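Local coordinates for protein putative transcriptional regulator (PDB 3QI7) that is of unknown function but has a periplasmic-binding-protein-like fold and probably binds a small ligand, such as a sugar, between its two lobes, at residues Asp11-Ala16 against Met321-Leu326; Asn30-Met35 against Leu313-Ala318; Lys243-Lys248 against Ser265-Lys270. All blocks are in the same frame, centred on the assembly; numbering follows the deposited sequence.

Contact 1 (Asp11-Ala16 against Met321-Leu326)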
loop_
_atom_site.group_PDB
_atom_site.type_symbol
_atom_site.label_atom_id
_atom_site.label_comp_id
_atom_site.label_asym_id
_atom_site.label_seq_id
_atom_site.Cartn_x
_atom_site.Cartn_y
_atom_site.Cartn_z
ATOM N N ASP A 11 -25.487 2.638 -19.662
ATOM C CA ASP A 11 -26.378 2.502 -18.509
ATOM C C ASP A 11 -25.691 2.942 -17.211
ATOM O O ASP A 11 -24.477 2.789 -17.042
ATOM C CB ASP A 11 -26.825 1.044 -18.314
ATOM C CG ASP A 11 -27.782 0.545 -19.401
ATOM O OD1 ASP A 11 -28.462 1.360 -20.063
ATOM O OD2 ASP A 11 -27.864 -0.685 -19.575
ATOM N N ASP A 12 -26.480 3.457 -16.283
ATOM C CA ASP A 12 -25.977 3.707 -14.942
ATOM C C ASP A 12 -25.444 2.388 -14.375
ATOM O O ASP A 12 -25.984 1.315 -14.670
ATOM C CB ASP A 12 -27.081 4.295 -14.071
ATOM C CG ASP A 12 -27.540 5.674 -14.552
ATOM O OD1 ASP A 12 -26.820 6.337 -15.354
ATOM O OD2 ASP A 12 -28.630 6.096 -14.112
ATOM N N PHE A 13 -24.361 2.444 -13.612
ATOM C CA PHE A 13 -23.686 1.198 -13.264
ATOM C C PHE A 13 -23.191 1.160 -11.836
ATOM O O PHE A 13 -23.173 2.178 -11.145
ATOM C CB PHE A 13 -22.563 0.907 -14.275
ATOM C CG PHE A 13 -21.453 1.918 -14.279
ATOM C CD1 PHE A 13 -21.567 3.105 -15.003
ATOM C CD2 PHE A 13 -20.272 1.676 -13.573
ATOM C CE1 PHE A 13 -20.535 4.031 -15.037
ATOM C CE2 PHE A 13 -19.228 2.606 -13.588
ATOM C CZ PHE A 13 -19.364 3.790 -14.334
ATOM N N LYS A 14 -22.841 -0.037 -11.378
ATOM C CA LYS A 14 -22.198 -0.203 -10.061
ATOM C C LYS A 14 -20.756 -0.719 -10.222
ATOM O O LYS A 14 -20.460 -1.545 -11.110
ATOM C CB LYS A 14 -23.001 -1.166 -9.178
ATOM C CG LYS A 14 -24.441 -0.738 -8.871
ATOM C CD LYS A 14 -25.085 -1.733 -7.903
ATOM C CE LYS A 14 -26.540 -1.374 -7.564
ATOM N NZ LYS A 14 -27.317 -2.619 -7.314
ATOM N N VAL A 15 -19.867 -0.180 -9.403
ATOM C CA VAL A 15 -18.528 -0.719 -9.221
ATOM C C VAL A 15 -18.510 -1.414 -7.863
ATOM O O VAL A 15 -18.605 -0.769 -6.824
ATOM C CB VAL A 15 -17.459 0.386 -9.274
ATOM C CG1 VAL A 15 -16.056 -0.214 -9.068
ATOM C CG2 VAL A 15 -17.518 1.128 -10.637
ATOM N N ALA A 16 -18.433 -2.733 -7.873
ATOM C CA ALA A 16 -18.402 -3.479 -6.625
ATOM C C ALA A 16 -16.966 -3.492 -6.116
ATOM O O ALA A 16 -16.056 -3.710 -6.906
ATOM C CB ALA A 16 -18.930 -4.916 -6.830
HETATM N N MSE A 321 -13.010 3.092 -17.232
HETATM C CA MSE A 321 -13.070 1.999 -18.203
HETATM C C MSE A 321 -14.511 1.721 -18.616
HETATM O O MSE A 321 -14.780 1.480 -19.800
HETATM C CB MSE A 321 -12.418 0.719 -17.625
HETATM C CG MSE A 321 -10.900 0.778 -17.575
HETATM SE SE MSE A 321 -10.139 -0.765 -16.594
HETATM C CE MSE A 321 -10.132 -1.959 -18.176
ATOM N N VAL A 322 -15.426 1.715 -17.649
ATOM C CA VAL A 322 -16.839 1.478 -17.950
ATOM C C VAL A 322 -17.409 2.672 -18.744
ATOM O O VAL A 322 -18.013 2.472 -19.777
ATOM C CB VAL A 322 -17.693 1.177 -16.682
ATOM C CG1 VAL A 322 -19.164 1.010 -17.072
ATOM C CG2 VAL A 322 -17.184 -0.102 -15.968
ATOM N N LYS A 323 -17.150 3.898 -18.309
ATOM C CA LYS A 323 -17.653 5.069 -19.045
ATOM C C LYS A 323 -17.126 5.151 -20.473
ATOM O O LYS A 323 -17.869 5.538 -21.380
ATOM C CB LYS A 323 -17.377 6.383 -18.297
ATOM C CG LYS A 323 -18.371 6.650 -17.200
ATOM C CD LYS A 323 -17.963 7.862 -16.355
ATOM C CE LYS A 323 -19.101 8.303 -15.461
ATOM N NZ LYS A 323 -18.664 9.380 -14.543
ATOM N N GLN A 324 -15.874 4.764 -20.687
ATOM C CA GLN A 324 -15.239 4.916 -21.996
ATOM C C GLN A 324 -15.175 3.595 -22.801
ATOM O O GLN A 324 -14.618 3.571 -23.895
ATOM C CB GLN A 324 -13.826 5.495 -21.830
ATOM C CG GLN A 324 -13.744 6.844 -21.114
ATOM C CD GLN A 324 -14.372 7.982 -21.902
ATOM O OE1 GLN A 324 -14.583 7.879 -23.104
ATOM N NE2 GLN A 324 -14.668 9.076 -21.223
ATOM N N ASP A 325 -15.739 2.511 -22.264
ATOM C CA ASP A 325 -15.665 1.208 -22.930
ATOM C C ASP A 325 -14.210 0.792 -23.244
ATOM O O ASP A 325 -13.872 0.475 -24.387
ATOM C CB ASP A 325 -16.521 1.243 -24.222
ATOM C CG ASP A 325 -16.663 -0.119 -24.879
ATOM O OD1 ASP A 325 -16.589 -1.167 -24.186
ATOM O OD2 ASP A 325 -16.855 -0.118 -26.103
ATOM N N LEU A 326 -13.355 0.818 -22.229
ATOM C CA LEU A 326 -11.953 0.405 -22.364
ATOM C C LEU A 326 -11.762 -0.990 -21.807
ATOM O O LEU A 326 -12.501 -1.417 -20.924
ATOM C CB LEU A 326 -11.049 1.341 -21.576
ATOM C CG LEU A 326 -11.226 2.831 -21.826
ATOM C CD1 LEU A 326 -10.446 3.603 -20.794
ATOM C CD2 LEU A 326 -10.840 3.197 -23.273
#

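Contact 2 (Asn30-Met35 against Leu313-Ala318)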
loop_
_atom_site.group_PDB
_atom_site.type_symbol
_atom_site.label_atom_id
_atom_site.label_comp_id
_atom_site.label_asym_id
_atom_site.label_seq_id
_atom_site.Cartn_x
_atom_site.Cartn_y
_atom_site.Cartn_z
ATOM N N ASN A 30 -12.450 2.102 5.068
ATOM C CA ASN A 30 -12.841 3.498 5.106
ATOM C C ASN A 30 -12.561 4.270 3.813
ATOM O O ASN A 30 -13.331 5.179 3.499
ATOM C CB ASN A 30 -12.248 4.202 6.324
ATOM C CG ASN A 30 -12.945 3.820 7.631
ATOM O OD1 ASN A 30 -14.025 3.237 7.633
ATOM N ND2 ASN A 30 -12.337 4.192 8.761
HETATM N N MSE A 31 -11.506 3.928 3.061
HETATM C CA MSE A 31 -11.282 4.574 1.763
HETATM C C MSE A 31 -12.434 4.262 0.795
HETATM O O MSE A 31 -12.959 5.173 0.144
HETATM C CB MSE A 31 -9.931 4.185 1.149
HETATM C CG MSE A 31 -9.726 4.626 -0.323
HETATM SE SE MSE A 31 -9.987 6.543 -0.625
HETATM C CE MSE A 31 -8.781 7.188 0.780
ATOM N N VAL A 32 -12.823 2.988 0.704
ATOM C CA VAL A 32 -13.974 2.592 -0.114
ATOM C C VAL A 32 -15.245 3.347 0.301
ATOM O O VAL A 32 -16.008 3.850 -0.545
ATOM C CB VAL A 32 -14.189 1.053 -0.043
ATOM C CG1 VAL A 32 -15.439 0.648 -0.744
ATOM C CG2 VAL A 32 -12.978 0.306 -0.673
ATOM N N GLU A 33 -15.463 3.484 1.605
ATOM C CA GLU A 33 -16.640 4.201 2.090
ATOM C C GLU A 33 -16.604 5.658 1.681
ATOM O O GLU A 33 -17.651 6.231 1.325
ATOM C CB GLU A 33 -16.796 4.081 3.624
ATOM C CG GLU A 33 -17.322 2.717 4.059
ATOM C CD GLU A 33 -18.677 2.369 3.421
ATOM O OE1 GLU A 33 -19.637 3.162 3.592
ATOM O OE2 GLU A 33 -18.769 1.320 2.725
ATOM N N GLU A 34 -15.404 6.253 1.748
ATOM C CA GLU A 34 -15.184 7.615 1.342
ATOM C C GLU A 34 -15.478 7.794 -0.135
ATOM O O GLU A 34 -16.159 8.738 -0.538
ATOM C CB GLU A 34 -13.750 8.047 1.657
ATOM C CG GLU A 34 -13.470 9.484 1.351
ATOM C CD GLU A 34 -12.188 9.970 2.011
ATOM O OE1 GLU A 34 -12.216 10.223 3.238
ATOM O OE2 GLU A 34 -11.166 10.109 1.297
HETATM N N MSE A 35 -15.006 6.868 -0.954
HETATM C CA MSE A 35 -15.247 6.969 -2.388
HETATM C C MSE A 35 -16.729 6.791 -2.727
HETATM O O MSE A 35 -17.247 7.441 -3.628
HETATM C CB MSE A 35 -14.417 5.940 -3.132
HETATM C CG MSE A 35 -12.893 6.068 -2.925
HETATM SE SE MSE A 35 -12.119 7.233 -4.269
HETATM C CE MSE A 35 -12.324 6.130 -5.833
ATOM N N LEU A 313 -7.204 4.057 -6.706
ATOM C CA LEU A 313 -6.808 4.064 -8.120
ATOM C C LEU A 313 -7.646 3.063 -8.907
ATOM O O LEU A 313 -8.104 3.358 -10.022
ATOM C CB LEU A 313 -5.312 3.729 -8.289
ATOM C CG LEU A 313 -4.822 3.433 -9.718
ATOM C CD1 LEU A 313 -5.024 4.680 -10.596
ATOM C CD2 LEU A 313 -3.356 2.963 -9.792
ATOM N N ALA A 314 -7.796 1.858 -8.358
ATOM C CA ALA A 314 -8.590 0.795 -9.037
ATOM C C ALA A 314 -10.041 1.223 -9.254
ATOM O O ALA A 314 -10.614 0.982 -10.333
ATOM C CB ALA A 314 -8.521 -0.551 -8.257
ATOM N N ILE A 315 -10.637 1.871 -8.260
ATOM C CA ILE A 315 -12.025 2.365 -8.429
ATOM C C ILE A 315 -12.124 3.412 -9.573
ATOM O O ILE A 315 -13.019 3.334 -10.416
ATOM C CB ILE A 315 -12.580 2.925 -7.100
ATOM C CG1 ILE A 315 -12.725 1.784 -6.079
ATOM C CG2 ILE A 315 -13.936 3.636 -7.322
ATOM C CD1 ILE A 315 -12.729 2.258 -4.657
ATOM N N TYR A 316 -11.215 4.382 -9.585
ATOM C CA TYR A 316 -11.199 5.430 -10.612
ATOM C C TYR A 316 -10.984 4.837 -11.993
ATOM O O TYR A 316 -11.599 5.281 -12.966
ATOM C CB TYR A 316 -10.099 6.474 -10.342
ATOM C CG TYR A 316 -10.398 7.499 -9.255
ATOM C CD1 TYR A 316 -11.624 8.140 -9.167
ATOM C CD2 TYR A 316 -9.440 7.838 -8.344
ATOM C CE1 TYR A 316 -11.882 9.101 -8.159
ATOM C CE2 TYR A 316 -9.679 8.770 -7.348
ATOM C CZ TYR A 316 -10.897 9.402 -7.261
ATOM O OH TYR A 316 -11.085 10.317 -6.251
ATOM N N LEU A 317 -10.121 3.822 -12.087
ATOM C CA LEU A 317 -9.832 3.161 -13.356
ATOM C C LEU A 317 -11.053 2.401 -13.848
ATOM O O LEU A 317 -11.419 2.494 -15.033
ATOM C CB LEU A 317 -8.657 2.182 -13.178
ATOM C CG LEU A 317 -7.687 1.883 -14.308
ATOM C CD1 LEU A 317 -7.286 3.125 -15.127
ATOM C CD2 LEU A 317 -6.457 1.204 -13.669
ATOM N N ALA A 318 -11.653 1.610 -12.957
ATOM C CA ALA A 318 -12.860 0.860 -13.309
ATOM C C ALA A 318 -13.932 1.811 -13.854
ATOM O O ALA A 318 -14.503 1.582 -14.911
ATOM C CB ALA A 318 -13.403 0.078 -12.102
#

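Contact 3 (Lys243-Lys248 against Ser265-Lys270)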
loop_
_atom_site.group_PDB
_atom_site.type_symbol
_atom_site.label_atom_id
_atom_site.label_comp_id
_atom_site.label_asym_id
_atom_site.label_seq_id
_atom_site.Cartn_x
_atom_site.Cartn_y
_atom_site.Cartn_z
ATOM N N LYS A 243 12.912 6.814 18.719
ATOM C CA LYS A 243 14.351 7.002 18.976
ATOM C C LYS A 243 15.002 8.032 18.018
ATOM O O LYS A 243 15.941 8.749 18.421
ATOM C CB LYS A 243 15.084 5.651 18.955
ATOM C CG LYS A 243 16.503 5.658 19.455
ATOM C CD LYS A 243 16.559 5.887 20.943
ATOM C CE LYS A 243 17.649 5.108 21.605
ATOM N NZ LYS A 243 17.739 5.544 23.028
ATOM N N ALA A 244 14.513 8.098 16.781
ATOM C CA ALA A 244 14.984 9.079 15.783
ATOM C C ALA A 244 14.832 10.517 16.272
ATOM O O ALA A 244 15.663 11.369 15.957
ATOM C CB ALA A 244 14.222 8.928 14.457
ATOM N N LEU A 245 13.764 10.789 17.030
ATOM C CA LEU A 245 13.547 12.132 17.588
ATOM C C LEU A 245 14.667 12.526 18.563
ATOM O O LEU A 245 15.036 13.695 18.659
ATOM C CB LEU A 245 12.156 12.250 18.258
ATOM C CG LEU A 245 10.954 12.129 17.299
ATOM C CD1 LEU A 245 9.639 12.443 18.015
ATOM C CD2 LEU A 245 11.070 13.010 16.025
ATOM N N GLU A 246 15.214 11.536 19.259
ATOM C CA GLU A 246 16.287 11.739 20.234
ATOM C C GLU A 246 17.670 11.793 19.575
ATOM O O GLU A 246 18.460 12.693 19.847
ATOM C CB GLU A 246 16.233 10.605 21.275
ATOM C CG GLU A 246 17.233 10.697 22.444
ATOM C CD GLU A 246 17.542 9.323 23.055
ATOM O OE1 GLU A 246 16.609 8.498 23.158
ATOM O OE2 GLU A 246 18.713 9.063 23.396
ATOM N N LEU A 247 17.965 10.848 18.693
ATOM C CA LEU A 247 19.333 10.705 18.130
ATOM C C LEU A 247 19.512 11.376 16.753
ATOM O O LEU A 247 20.649 11.553 16.276
ATOM C CB LEU A 247 19.717 9.216 18.043
ATOM C CG LEU A 247 19.937 8.430 19.345
ATOM C CD1 LEU A 247 20.366 6.977 19.037
ATOM C CD2 LEU A 247 20.974 9.095 20.248
ATOM N N LYS A 248 18.393 11.691 16.106
ATOM C CA LYS A 248 18.315 12.574 14.950
ATOM C C LYS A 248 18.923 11.946 13.722
ATOM O O LYS A 248 19.577 12.600 12.916
ATOM C CB LYS A 248 18.910 13.945 15.238
ATOM C CG LYS A 248 18.329 14.617 16.480
ATOM C CD LYS A 248 17.698 15.941 16.124
ATOM C CE LYS A 248 17.472 16.808 17.358
ATOM N NZ LYS A 248 16.212 16.421 18.035
ATOM N N SER A 265 0.874 8.964 16.754
ATOM C CA SER A 265 1.278 8.726 18.141
ATOM C C SER A 265 2.728 9.194 18.400
ATOM O O SER A 265 3.033 9.762 19.442
ATOM C CB SER A 265 1.116 7.238 18.468
ATOM O OG SER A 265 2.148 6.801 19.316
ATOM N N VAL A 266 3.627 8.965 17.448
ATOM C CA VAL A 266 5.051 9.321 17.653
ATOM C C VAL A 266 5.243 10.842 17.719
ATOM O O VAL A 266 5.950 11.345 18.601
ATOM C CB VAL A 266 5.934 8.654 16.567
ATOM C CG1 VAL A 266 7.364 9.237 16.539
ATOM C CG2 VAL A 266 5.963 7.144 16.838
HETATM N N MSE A 267 4.555 11.559 16.845
HETATM C CA MSE A 267 4.695 13.016 16.756
HETATM C C MSE A 267 3.794 13.772 17.729
HETATM O O MSE A 267 3.908 14.983 17.843
HETATM C CB MSE A 267 4.436 13.511 15.346
HETATM C CG MSE A 267 5.251 12.816 14.271
HETATM SE SE MSE A 267 7.196 12.862 14.489
HETATM C CE MSE A 267 7.509 14.540 13.514
ATOM N N GLY A 268 2.904 13.066 18.419
ATOM C CA GLY A 268 1.971 13.704 19.356
ATOM C C GLY A 268 0.815 14.392 18.646
ATOM O O GLY A 268 0.435 15.487 19.008
ATOM N N LEU A 269 0.279 13.769 17.610
ATOM C CA LEU A 269 -0.848 14.310 16.850
ATOM C C LEU A 269 -2.101 13.537 17.230
ATOM O O LEU A 269 -2.018 12.339 17.550
ATOM C CB LEU A 269 -0.629 14.120 15.339
ATOM C CG LEU A 269 0.541 14.882 14.723
ATOM C CD1 LEU A 269 0.719 14.461 13.288
ATOM C CD2 LEU A 269 0.274 16.387 14.854
ATOM N N LYS A 270 -3.251 14.210 17.160
ATOM C CA LYS A 270 -4.578 13.570 17.375
ATOM C C LYS A 270 -5.406 13.753 16.113
ATOM O O LYS A 270 -5.811 14.869 15.820
ATOM C CB LYS A 270 -5.295 14.212 18.575
#

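Contact 1 (Asp11-Ala16 against Met321-Leu326)
Apolar packing of a helix's last turn on the first strand of a sheet brings Phe13 and Val322 together near one end of the molecule. A CH-pi contact dominates: Val322 CG1 stands over the middle of the Phe13 ring, 3.5 Å from the ring centroid and only 4° off its normal. Val322 CB lies 3.7 Å from Phe13 CE2, so the branch point covers the face too. Phe13 CB points toward helix 306-324, and chi1 of 64° sets CG between the backbone N and the carbonyl carbon, with the ring's face turned to Val322 CG1. At the edge of the same ring, close to its plane, Lys323 CG comes 4.0 Å from Phe13 CE1; the extended lysine chain crosses the phenylalanine at about a right angle, and its NZ hydrogen-bonds to Gln57 OE1. Strand 13-19 runs parallel between strands 57-63 and 88-94 in the central sheet of one alpha/beta lobe of the periplasmic-binding-protein-like fold. The helix stops just beyond the contact in a Schellman motif: Asp325 takes a positive phi, and Leu326 N returns to Met321 O at 2.9 Å. Gln89 on strand 88-94 touches both Phe13 and Val322.

Contact 2 (Asn30-Met35 against Leu313-Ala318)
A Met-aromatic contact within a buried helix-helix interface joins Met35 of helix 26-42, a selenomethionine in this crystal, to Tyr316 of helix 306-324. Met35 CE lies over the face of the Tyr316 ring, 3.8 Å from its centroid and 9° off the normal, while SE approaches obliquely at 4.4 Å from that centroid. The terminal methyl therefore covers the ring centre, and the selenium is displaced toward the phenol end, 3.8 Å from Tyr316 OH. Bends at chi2 (-90°) and chi3 fold the Met35 chain so that its methyl can serve two partners at once. The other partner is Ile315, which reaches toward Met35 tip to tip; Met35 CE and Ile315 CG2 are 3.3 Å apart, so short that the detail is doubtful and may partly reflect the modelled methyl position. The remaining branch of the isoleucine extends to Val32, whose CG2 is 4.4 Å from Ile315 CD1, a much looser touch. Ile59 on strand 57-63 adjoins both Met35 and Ile315, and Val17 on strand 13-19 meets Val32 and Ile315, so the apolar seam rests on the sheet. The tyrosine hydroxyl has its polar partner in Glu38, farther along helix 26-42, which ties the rim of the ring to the same helix that covers its face. The two short helical segments run in roughly the same direction, at 35° with their axes 11.3 Å apart at closest approach, and both pack on the same side of parallel strands 13-19 and 57-63, as in the alpha/beta lobes of periplasmic-binding-protein-like folds.

Contact 3 (Lys243-Lys248 against Ser265-Lys270)
Leu245 meets Val266 and Met267 with its two methyl branches, one to each, where the last turns of helices 234-247 and 263-267 come together. This packed part is itself modest, two methyls at ordinary van der Waals distance. CD1 of Leu245 comes 3.9 Å from the backbone Val266 O and 4.2 Å from Val266 CG1. The other branch, Leu245 CD2, is 4.2 Å from the selenium of Met267, a selenomethionine whose chain bends at chi2 and chi3 to bring SE nearer than the start of the side chain would suggest. Met295 from a nearby loop also touches Leu245, while Leu241 and Thr242, a turn back along helix 234-247, adjoin Val266. Both helices end here with a residue of positive phi, Lys248 and Gly268, and a loop links the two helices in the alpha/beta lobe that holds the three-stranded parallel sheet.

Lys248 closes over the end of helix 234-247, giving its NZ to Leu245 O at 3.0 Å with a C=O...N angle of 163°; the same NZ reaches Phe293 O. The solvent side, by contrast, is polar. There the exposed Glu246 pairs with Lys243 in a salt bridge, Lys243 NZ to Glu246 OE1 at 3.2 Å, on the syn side of the carboxylate but 25° out of its plane; Lys243 NZ also bridges to Glu217.

In the fold
From the N terminus, the chain enters strand 13-19, where contact 1 begins, and passes through a short loop into helix 26-42, where contact 2 begins. After further strands of the first lobe it crosses to the other, and contact 3 closes a short local loop between helices 234-247 and 263-267. On return, helix 306-324 closes contact 2 first and contact 1 about two turns later, so the three nest without crossing, contact 3 inside contact 2 inside contact 1. The outer two share that helix and touch through Val15 and Ala318, their centres 14 Å apart, binding the start of the chain to a late helix. Contact 3 lies about 31 Å from contact 2, centre to centre.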